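Local atomic coordinates of structural polyprotein, VP2 (Israeli acute paralysis virus, PDB entry 5CDD), a protein that probably serves as a structural building block of the virion, VP2 being one of the jelly-roll coat proteins cut from the structural polyprotein to form the icosahedral capsid. Residues C[134-139]-C[153-158]; C[73-78]-C[183-188]; C[88-93]-C[160-165]. One frame throughout, in Å; residues are numbered along the deposited sequence.

Interaction 1: residues C[134-139]-C[153-158]; sequences MTIPYA and DFVQLY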
loop_
_atom_site.group_PDB
_atom_site.type_symbol
_atom_site.label_atom_id
_atom_site.label_comp_id
_atom_site.label_asym_id
_atom_site.label_seq_id
_atom_site.Cartn_x
_atom_site.Cartn_y
_atom_site.Cartn_z
ATOM N N MET C 134 -44.947 -40.182 -0.706
ATOM C CA MET C 134 -43.549 -39.972 -1.039
ATOM C C MET C 134 -43.441 -39.207 -2.353
ATOM O O MET C 134 -44.261 -39.387 -3.252
ATOM C CB MET C 134 -42.852 -41.325 -1.164
ATOM C CG MET C 134 -41.386 -41.250 -1.519
ATOM S SD MET C 134 -40.688 -42.883 -1.811
ATOM C CE MET C 134 -40.979 -43.048 -3.564
ATOM N N THR C 135 -42.432 -38.349 -2.456
ATOM C CA THR C 135 -42.221 -37.570 -3.670
ATOM C C THR C 135 -40.893 -37.954 -4.305
ATOM O O THR C 135 -39.888 -38.113 -3.613
ATOM C CB THR C 135 -42.181 -36.057 -3.379
ATOM O OG1 THR C 135 -43.339 -35.677 -2.629
ATOM C CG2 THR C 135 -42.149 -35.270 -4.680
ATOM N N ILE C 136 -40.893 -38.107 -5.622
ATOM C CA ILE C 136 -39.676 -38.456 -6.337
ATOM C C ILE C 136 -39.308 -37.310 -7.275
ATOM O O ILE C 136 -39.833 -37.206 -8.384
ATOM C CB ILE C 136 -39.858 -39.744 -7.156
ATOM C CG1 ILE C 136 -40.200 -40.903 -6.220
ATOM C CG2 ILE C 136 -38.587 -40.049 -7.935
ATOM C CD1 ILE C 136 -40.425 -42.218 -6.933
ATOM N N PRO C 137 -38.398 -36.429 -6.832
ATOM C CA PRO C 137 -37.962 -35.285 -7.636
ATOM C C PRO C 137 -37.461 -35.716 -9.009
ATOM O O PRO C 137 -36.925 -36.812 -9.161
ATOM C CB PRO C 137 -36.847 -34.678 -6.788
ATOM C CG PRO C 137 -37.255 -35.025 -5.395
ATOM C CD PRO C 137 -37.688 -36.458 -5.542
ATOM N N TYR C 138 -37.646 -34.855 -10.004
ATOM C CA TYR C 138 -37.186 -35.145 -11.355
ATOM C C TYR C 138 -35.764 -35.681 -11.201
ATOM O O TYR C 138 -34.852 -34.939 -10.835
ATOM C CB TYR C 138 -37.188 -33.860 -12.183
ATOM C CG TYR C 138 -36.781 -34.052 -13.619
ATOM C CD1 TYR C 138 -37.574 -34.789 -14.493
ATOM C CD2 TYR C 138 -35.593 -33.508 -14.104
ATOM C CE1 TYR C 138 -37.196 -34.982 -15.817
ATOM C CE2 TYR C 138 -35.204 -33.696 -15.426
ATOM C CZ TYR C 138 -36.011 -34.434 -16.274
ATOM O OH TYR C 138 -35.626 -34.630 -17.578
ATOM N N ALA C 139 -35.580 -36.969 -11.472
ATOM C CA ALA C 139 -34.275 -37.596 -11.307
ATOM C C ALA C 139 -33.480 -37.856 -12.578
ATOM O O ALA C 139 -32.487 -38.584 -12.547
ATOM C CB ALA C 139 -34.432 -38.897 -10.526
ATOM N N ASP C 153 -36.546 -44.004 -18.904
ATOM C CA ASP C 153 -36.977 -44.027 -17.509
ATOM C C ASP C 153 -35.753 -43.754 -16.646
ATOM O O ASP C 153 -34.748 -44.460 -16.733
ATOM C CB ASP C 153 -37.611 -45.366 -17.139
ATOM C CG ASP C 153 -39.046 -45.480 -17.618
ATOM O OD1 ASP C 153 -39.801 -44.492 -17.510
ATOM O OD2 ASP C 153 -39.428 -46.567 -18.093
ATOM N N PHE C 154 -35.844 -42.720 -15.817
ATOM C CA PHE C 154 -34.729 -42.309 -14.975
ATOM C C PHE C 154 -34.755 -42.715 -13.502
ATOM O O PHE C 154 -33.820 -42.407 -12.764
ATOM C CB PHE C 154 -34.578 -40.794 -15.075
ATOM C CG PHE C 154 -35.861 -40.049 -14.868
ATOM C CD1 PHE C 154 -36.402 -39.902 -13.595
ATOM C CD2 PHE C 154 -36.543 -39.513 -15.952
ATOM C CE1 PHE C 154 -37.609 -39.227 -13.405
ATOM C CE2 PHE C 154 -37.748 -38.838 -15.775
ATOM C CZ PHE C 154 -38.283 -38.695 -14.499
ATOM N N VAL C 155 -35.801 -43.400 -13.060
ATOM C CA VAL C 155 -35.856 -43.800 -11.658
ATOM C C VAL C 155 -36.646 -45.085 -11.446
ATOM O O VAL C 155 -37.668 -45.313 -12.095
ATOM C CB VAL C 155 -36.460 -42.668 -10.789
ATOM C CG1 VAL C 155 -37.869 -42.349 -11.251
ATOM C CG2 VAL C 155 -36.451 -43.071 -9.326
ATOM N N GLN C 156 -36.155 -45.925 -10.540
ATOM C CA GLN C 156 -36.806 -47.191 -10.223
ATOM C C GLN C 156 -37.370 -47.144 -8.811
ATOM O O GLN C 156 -36.686 -46.732 -7.876
ATOM C CB GLN C 156 -35.807 -48.345 -10.327
ATOM C CG GLN C 156 -35.158 -48.486 -11.688
ATOM C CD GLN C 156 -36.176 -48.621 -12.797
ATOM O OE1 GLN C 156 -37.028 -49.507 -12.765
ATOM N NE2 GLN C 156 -36.095 -47.740 -13.787
ATOM N N LEU C 157 -38.621 -47.565 -8.659
ATOM C CA LEU C 157 -39.269 -47.577 -7.354
ATOM C C LEU C 157 -39.366 -49.015 -6.851
ATOM O O LEU C 157 -39.733 -49.918 -7.602
ATOM C CB LEU C 157 -40.663 -46.957 -7.454
ATOM C CG LEU C 157 -41.432 -46.796 -6.142
ATOM C CD1 LEU C 157 -40.607 -45.987 -5.153
ATOM C CD2 LEU C 157 -42.760 -46.114 -6.415
ATOM N N TYR C 158 -39.038 -49.221 -5.579
ATOM C CA TYR C 158 -39.069 -50.555 -4.988
ATOM C C TYR C 158 -39.816 -50.608 -3.657
ATOM O O TYR C 158 -39.847 -49.631 -2.907
ATOM C CB TYR C 158 -37.638 -51.057 -4.769
ATOM C CG TYR C 158 -36.844 -51.298 -6.036
ATOM C CD1 TYR C 158 -37.126 -52.384 -6.862
ATOM C CD2 TYR C 158 -35.806 -50.441 -6.405
ATOM C CE1 TYR C 158 -36.394 -52.615 -8.026
ATOM C CE2 TYR C 158 -35.068 -50.661 -7.568
ATOM C CZ TYR C 158 -35.367 -51.750 -8.373
ATOM O OH TYR C 158 -34.646 -51.976 -9.526
#
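The ring of Phe154 overlaps Ala139, setting its CD1 3.8 Å from Ala139 CB and its CE1 beside the backbone N of Ala139. This contact spans the interior of the viral jelly-roll beta sandwich. Strand 131-146, the G strand of the picornavirus-like fold, belongs to one sheet, and strand 155-161, the H strand, to the sheet facing it. The segment axes of 134-136 and 155-158 run 10.4 Å apart and nearly antiparallel, at 160°. No hydrogen bond joins the segments, and apolar side chains span the distance between the sheets.

At the end where the G-H connection leaves and returns, Phe154 and Tyr138 form an edge-to-face aromatic pair. The edge of Tyr138 is directed at the face of Phe154, with centroids 5.2 Å apart and planes inclined at 64°. Phe154 has its CG between the backbone N and the carbonyl carbon (chi1 50°), which turns the ring toward 134-139. Phe154 and Val155 both face Leu51 across a classic beta bulge, and both side chains start out toward 134-139.

Deeper in the core, Ile136 divides its branches between two partners: CG2 meets both methyls of Val155, the nearer being CG2 at 4.0 Å, while CD1 reaches Leu157. Leu51 and Tyr95 of the same chain also pack on Ile136 and Val155, and Trp192 of a neighbouring subunit packs on Ala139. The hydroxyl of Tyr138 is bonded to the carbonyl O of Gln142, beyond this contact. Met134 slides past Leu157 in the opposite sense; it is extended through CG and SD, and the bend at chi3 turns CE against Leu157 CD1, the same methyl that Ile136 CD1 approaches at 4.2 Å.

Interaction 2: residues C[73-78]-C[183-188]; sequences CDVQVK and MWLSNI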
loop_
_atom_site.group_PDB
_atom_site.type_symbol
_atom_site.label_atom_id
_atom_site.label_comp_id
_atom_site.label_asym_id
_atom_site.label_seq_id
_atom_site.Cartn_x
_atom_site.Cartn_y
_atom_site.Cartn_z
ATOM N N CYS C 73 -40.990 -33.625 -14.757
ATOM C CA CYS C 73 -41.909 -33.742 -13.631
ATOM C C CYS C 73 -41.396 -34.570 -12.460
ATOM O O CYS C 73 -40.395 -35.279 -12.566
ATOM C CB CYS C 73 -43.215 -34.370 -14.113
ATOM S SG CYS C 73 -42.983 -36.052 -14.762
ATOM N N ASP C 74 -42.108 -34.465 -11.341
ATOM C CA ASP C 74 -41.790 -35.226 -10.142
ATOM C C ASP C 74 -42.893 -36.270 -10.038
ATOM O O ASP C 74 -44.046 -35.990 -10.368
ATOM C CB ASP C 74 -41.828 -34.350 -8.882
ATOM C CG ASP C 74 -40.896 -33.156 -8.962
ATOM O OD1 ASP C 74 -39.767 -33.301 -9.478
ATOM O OD2 ASP C 74 -41.293 -32.072 -8.487
ATOM N N VAL C 75 -42.547 -37.469 -9.591
ATOM C CA VAL C 75 -43.538 -38.524 -9.449
ATOM C C VAL C 75 -44.039 -38.570 -8.015
ATOM O O VAL C 75 -43.255 -38.643 -7.069
ATOM C CB VAL C 75 -42.957 -39.899 -9.829
ATOM C CG1 VAL C 75 -43.977 -40.991 -9.546
ATOM C CG2 VAL C 75 -42.570 -39.904 -11.300
ATOM N N GLN C 76 -45.357 -38.517 -7.864
ATOM C CA GLN C 76 -45.984 -38.551 -6.553
ATOM C C GLN C 76 -46.486 -39.966 -6.288
ATOM O O GLN C 76 -47.145 -40.565 -7.138
ATOM C CB GLN C 76 -47.155 -37.574 -6.518
ATOM C CG GLN C 76 -47.234 -36.739 -5.258
ATOM C CD GLN C 76 -46.078 -35.774 -5.137
ATOM O OE1 GLN C 76 -45.847 -34.949 -6.023
ATOM N NE2 GLN C 76 -45.344 -35.867 -4.037
ATOM N N VAL C 77 -46.171 -40.500 -5.113
ATOM C CA VAL C 77 -46.590 -41.851 -4.759
ATOM C C VAL C 77 -47.315 -41.893 -3.421
ATOM O O VAL C 77 -46.933 -41.205 -2.472
ATOM C CB VAL C 77 -45.383 -42.810 -4.681
ATOM C CG1 VAL C 77 -45.855 -44.215 -4.357
ATOM C CG2 VAL C 77 -44.620 -42.795 -5.994
ATOM N N LYS C 78 -48.365 -42.704 -3.354
ATOM C CA LYS C 78 -49.137 -42.854 -2.128
ATOM C C LYS C 78 -49.595 -44.294 -1.959
ATOM O O LYS C 78 -50.182 -44.881 -2.869
ATOM C CB LYS C 78 -50.355 -41.932 -2.134
ATOM C CG LYS C 78 -51.183 -42.027 -0.865
ATOM C CD LYS C 78 -52.287 -40.992 -0.833
ATOM C CE LYS C 78 -53.022 -41.026 0.498
ATOM N NZ LYS C 78 -54.058 -39.958 0.590
ATOM N N MET C 183 -50.423 -43.225 -7.964
ATOM C CA MET C 183 -49.363 -42.376 -8.486
ATOM C C MET C 183 -49.907 -41.289 -9.402
ATOM O O MET C 183 -50.991 -41.424 -9.971
ATOM C CB MET C 183 -48.332 -43.212 -9.249
ATOM C CG MET C 183 -47.420 -44.045 -8.370
ATOM S SD MET C 183 -46.191 -44.940 -9.341
ATOM C CE MET C 183 -46.562 -46.629 -8.900
ATOM N N TRP C 184 -49.141 -40.212 -9.533
ATOM C CA TRP C 184 -49.508 -39.089 -10.384
ATOM C C TRP C 184 -48.305 -38.168 -10.510
ATOM O O TRP C 184 -47.290 -38.376 -9.846
ATOM C CB TRP C 184 -50.712 -38.344 -9.801
ATOM C CG TRP C 184 -50.472 -37.671 -8.484
ATOM C CD1 TRP C 184 -50.087 -36.378 -8.282
ATOM C CD2 TRP C 184 -50.647 -38.245 -7.183
ATOM N NE1 TRP C 184 -50.019 -36.107 -6.937
ATOM C CE2 TRP C 184 -50.358 -37.237 -6.239
ATOM C CE3 TRP C 184 -51.021 -39.515 -6.723
ATOM C CZ2 TRP C 184 -50.434 -37.456 -4.858
ATOM C CZ3 TRP C 184 -51.096 -39.735 -5.348
ATOM C CH2 TRP C 184 -50.803 -38.707 -4.434
ATOM N N LEU C 185 -48.412 -37.152 -11.357
ATOM C CA LEU C 185 -47.296 -36.242 -11.572
ATOM C C LEU C 185 -47.514 -34.849 -10.991
ATOM O O LEU C 185 -48.647 -34.403 -10.814
ATOM C CB LEU C 185 -47.017 -36.138 -13.074
ATOM C CG LEU C 185 -46.882 -37.476 -13.815
ATOM C CD1 LEU C 185 -46.752 -37.230 -15.307
ATOM C CD2 LEU C 185 -45.679 -38.245 -13.291
ATOM N N SER C 186 -46.409 -34.176 -10.683
ATOM C CA SER C 186 -46.435 -32.820 -10.149
ATOM C C SER C 186 -45.226 -32.096 -10.739
ATOM O O SER C 186 -44.305 -32.745 -11.237
ATOM C CB SER C 186 -46.356 -32.837 -8.621
ATOM O OG SER C 186 -45.150 -33.426 -8.171
ATOM N N ASN C 187 -45.227 -30.766 -10.698
ATOM C CA ASN C 187 -44.123 -29.990 -11.261
ATOM C C ASN C 187 -43.992 -30.275 -12.745
ATOM O O ASN C 187 -42.893 -30.256 -13.299
ATOM C CB ASN C 187 -42.811 -30.343 -10.568
ATOM C CG ASN C 187 -42.400 -29.309 -9.560
ATOM O OD1 ASN C 187 -43.149 -29.001 -8.636
ATOM N ND2 ASN C 187 -41.204 -28.757 -9.730
ATOM N N ILE C 188 -45.128 -30.528 -13.381
ATOM C CA ILE C 188 -45.162 -30.856 -14.795
ATOM C C ILE C 188 -44.735 -29.735 -15.728
ATOM O O ILE C 188 -45.127 -28.578 -15.565
ATOM C CB ILE C 188 -46.559 -31.319 -15.214
ATOM C CG1 ILE C 188 -47.045 -32.407 -14.256
ATOM C CG2 ILE C 188 -46.517 -31.840 -16.644
ATOM C CD1 ILE C 188 -48.495 -32.743 -14.416
#
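Asp74 and Ser186, and Gln76 and Trp184, are the hydrogen-bonded pairs of an antiparallel ladder, each joined by two backbone bonds. The shortest run from Asp74 N to Ser186 O and from Gln76 N to Trp184 O, both 2.8 Å. Val75 with Leu185 is the non-hydrogen-bonded pair between them, and Val77 with Met183 the next one beyond Gln76. Both strands belong to the BIDG sheet of the viral jelly roll.

A side-chain bond adds to the ladder: Ser186 OG donates to Gln76 OE1 at 2.7 Å, the donor lying almost in line with the carbonyl (C=O...OG 172°). Asp74 OD1 turns instead to the backbone N of Tyr138.

On the same face of the sheet as Gln76, the indole of Trp184 makes a CH-pi contact. Gln76 CB sits over its five-membered ring, 3.3 Å from the centroid; a bend at chi2 (67°) turns CD away from an extended course, and OE1 beyond it meets Ser186 OG. Lys78 CB lies at the edge of the same ring system, near its plane.

Apolar contacts line the other face, where Val77 CG2 meets Met183 CG at 3.9 Å and Leu185 CD2 touches Val75 CG2. The same Leu185 methyl also touches Cys73 SG. Met183 and Leu185 pack on Val55 of helix 53-57, Val75 and Met183 reach Leu51 of strand 47-51, and strand 131-146 bonds to the backbone of Val75 and Val77.

Interaction 3: residues C[88-93]-C[160-165]; sequences AGRMYL and FPITPV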
loop_
_atom_site.group_PDB
_atom_site.type_symbol
_atom_site.label_atom_id
_atom_site.label_comp_id
_atom_site.label_asym_id
_atom_site.label_seq_id
_atom_site.Cartn_x
_atom_site.Cartn_y
_atom_site.Cartn_z
ATOM N N ALA C 88 -49.025 -58.146 11.660
ATOM C CA ALA C 88 -48.014 -57.139 11.948
ATOM C C ALA C 88 -46.892 -57.222 10.920
ATOM O O ALA C 88 -46.694 -58.260 10.287
ATOM C CB ALA C 88 -47.455 -57.346 13.349
ATOM N N GLY C 89 -46.163 -56.124 10.757
ATOM C CA GLY C 89 -45.071 -56.097 9.800
ATOM C C GLY C 89 -44.722 -54.680 9.392
ATOM O O GLY C 89 -45.519 -53.761 9.580
ATOM N N ARG C 90 -43.527 -54.500 8.841
ATOM C CA ARG C 90 -43.083 -53.183 8.400
ATOM C C ARG C 90 -42.266 -53.287 7.115
ATOM O O ARG C 90 -41.391 -54.144 6.991
ATOM C CB ARG C 90 -42.256 -52.501 9.495
ATOM C CG ARG C 90 -41.795 -51.111 9.112
ATOM C CD ARG C 90 -41.183 -50.350 10.276
ATOM N NE ARG C 90 -42.151 -50.075 11.334
ATOM C CZ ARG C 90 -42.054 -49.054 12.180
ATOM N NH1 ARG C 90 -41.033 -48.210 12.088
ATOM N NH2 ARG C 90 -42.970 -48.877 13.123
ATOM N N MET C 91 -42.558 -52.408 6.161
ATOM C CA MET C 91 -41.859 -52.411 4.879
ATOM C C MET C 91 -41.173 -51.081 4.597
ATOM O O MET C 91 -41.341 -50.114 5.340
ATOM C CB MET C 91 -42.843 -52.723 3.754
ATOM C CG MET C 91 -43.756 -53.886 4.065
ATOM S SD MET C 91 -44.621 -54.483 2.619
ATOM C CE MET C 91 -43.656 -55.948 2.266
ATOM N N TYR C 92 -40.405 -51.039 3.514
ATOM C CA TYR C 92 -39.690 -49.827 3.141
ATOM C C TYR C 92 -39.861 -49.519 1.656
ATOM O O TYR C 92 -39.557 -50.350 0.799
ATOM C CB TYR C 92 -38.202 -49.978 3.465
ATOM C CG TYR C 92 -37.420 -48.683 3.429
ATOM C CD1 TYR C 92 -37.743 -47.630 4.284
ATOM C CD2 TYR C 92 -36.344 -48.517 2.556
ATOM C CE1 TYR C 92 -37.013 -46.441 4.274
ATOM C CE2 TYR C 92 -35.607 -47.332 2.536
ATOM C CZ TYR C 92 -35.946 -46.299 3.398
ATOM O OH TYR C 92 -35.220 -45.129 3.392
ATOM N N LEU C 93 -40.359 -48.322 1.363
ATOM C CA LEU C 93 -40.558 -47.891 -0.014
ATOM C C LEU C 93 -39.445 -46.910 -0.362
ATOM O O LEU C 93 -39.406 -45.797 0.163
ATOM C CB LEU C 93 -41.918 -47.205 -0.165
ATOM C CG LEU C 93 -42.297 -46.742 -1.577
ATOM C CD1 LEU C 93 -42.480 -47.949 -2.489
ATOM C CD2 LEU C 93 -43.577 -45.925 -1.517
ATOM N N PHE C 160 -39.723 -52.996 -0.431
ATOM C CA PHE C 160 -39.034 -54.071 0.275
ATOM C C PHE C 160 -39.620 -54.382 1.647
ATOM O O PHE C 160 -40.120 -53.492 2.339
ATOM C CB PHE C 160 -37.561 -53.706 0.473
ATOM C CG PHE C 160 -36.798 -53.496 -0.802
ATOM C CD1 PHE C 160 -36.449 -54.575 -1.608
ATOM C CD2 PHE C 160 -36.391 -52.218 -1.177
ATOM C CE1 PHE C 160 -35.702 -54.385 -2.771
ATOM C CE2 PHE C 160 -35.646 -52.018 -2.334
ATOM C CZ PHE C 160 -35.299 -53.103 -3.134
ATOM N N PRO C 161 -39.573 -55.660 2.054
ATOM C CA PRO C 161 -40.092 -56.072 3.362
ATOM C C PRO C 161 -38.928 -56.029 4.359
ATOM O O PRO C 161 -37.994 -56.823 4.252
ATOM C CB PRO C 161 -40.567 -57.509 3.120
ATOM C CG PRO C 161 -40.650 -57.635 1.612
ATOM C CD PRO C 161 -39.479 -56.823 1.158
ATOM N N ILE C 162 -38.968 -55.101 5.310
ATOM C CA ILE C 162 -37.894 -55.007 6.297
ATOM C C ILE C 162 -37.926 -56.222 7.216
ATOM O O ILE C 162 -36.905 -56.873 7.438
ATOM C CB ILE C 162 -38.025 -53.733 7.156
ATOM C CG1 ILE C 162 -37.861 -52.493 6.277
ATOM C CG2 ILE C 162 -36.977 -53.741 8.262
ATOM C CD1 ILE C 162 -38.032 -51.185 7.022
ATOM N N THR C 163 -39.109 -56.515 7.747
ATOM C CA THR C 163 -39.304 -57.652 8.638
ATOM C C THR C 163 -40.289 -58.615 7.992
ATOM O O THR C 163 -41.036 -58.235 7.092
ATOM C CB THR C 163 -39.902 -57.217 9.987
ATOM O OG1 THR C 163 -41.239 -56.741 9.785
ATOM C CG2 THR C 163 -39.066 -56.115 10.611
ATOM N N PRO C 164 -40.301 -59.878 8.443
ATOM C CA PRO C 164 -41.227 -60.859 7.875
ATOM C C PRO C 164 -42.654 -60.514 8.295
ATOM O O PRO C 164 -42.865 -59.957 9.372
ATOM C CB PRO C 164 -40.742 -62.169 8.484
ATOM C CG PRO C 164 -40.261 -61.735 9.836
ATOM C CD PRO C 164 -39.480 -60.484 9.506
ATOM N N VAL C 165 -43.631 -60.829 7.449
ATOM C CA VAL C 165 -45.022 -60.539 7.781
ATOM C C VAL C 165 -45.478 -61.503 8.875
ATOM O O VAL C 165 -45.606 -62.707 8.644
ATOM C CB VAL C 165 -45.938 -60.694 6.554
ATOM C CG1 VAL C 165 -47.348 -60.260 6.906
ATOM C CG2 VAL C 165 -45.402 -59.867 5.398
#
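Tyr92 and Phe160 face each other as an antiparallel hydrogen-bonded pair, with Tyr92 N to Phe160 O at 2.7 Å and Phe160 N to Tyr92 O at 2.9 Å. Beyond Pro161 the regular pairing ends, and three weak bonds tie the loop to Arg90. Arg90 O receives both Ile162 N, 3.1 Å away, and Thr163 N, while Arg90 N bonds to the side-chain oxygen Thr163 OG1 at 3.3 Å. Thr163 OG1 stands between its own backbone N and carbonyl carbon (chi1 67°), and in this position meets Arg90 N.

Strands 90-97 and 155-161 are the E and H strands, the central pair of the CHEF sheet of the jelly roll. The contact covers the point where the chain enters the first and leaves the second.

Apolar packing flanks the ladder. In Met91 a bend at chi3 brings CE against the CB-CG side of Pro161, 3.5 Å from CG, and Val46 packs against both residues. Ile162, past the end of its strand, sets CD1 and CG1 both 3.8 Å from Tyr92 CB. The polar ends of two side chains leave the contact: the Tyr92 hydroxyl bonds to Tyr119 O, and the Arg90 guanidinium forms salt bridges with Asp125 and with Glu200 of a neighbouring subunit.

All three contacts belong to one jelly-roll sandwich. Interaction 2 lies within the sheet of strands 68-81, 131-146 and 179-186, interaction 3 within the facing sheet of strands 155-161 and 90-97, and interaction 1 bridges the two. The centres of interactions 1 and 2 are about 9 Å apart; interaction 3 lies about 20 Å from interaction 1 and 24 Å from interaction 2, on the opposite side of the chain's centre from the latter. Along the sequence, 134-139/153-158 falls between the segments of interaction 3, which itself falls between those of interaction 2. Leu93 packs on Leu157 and Val77, so the three share one continuous hydrophobic core.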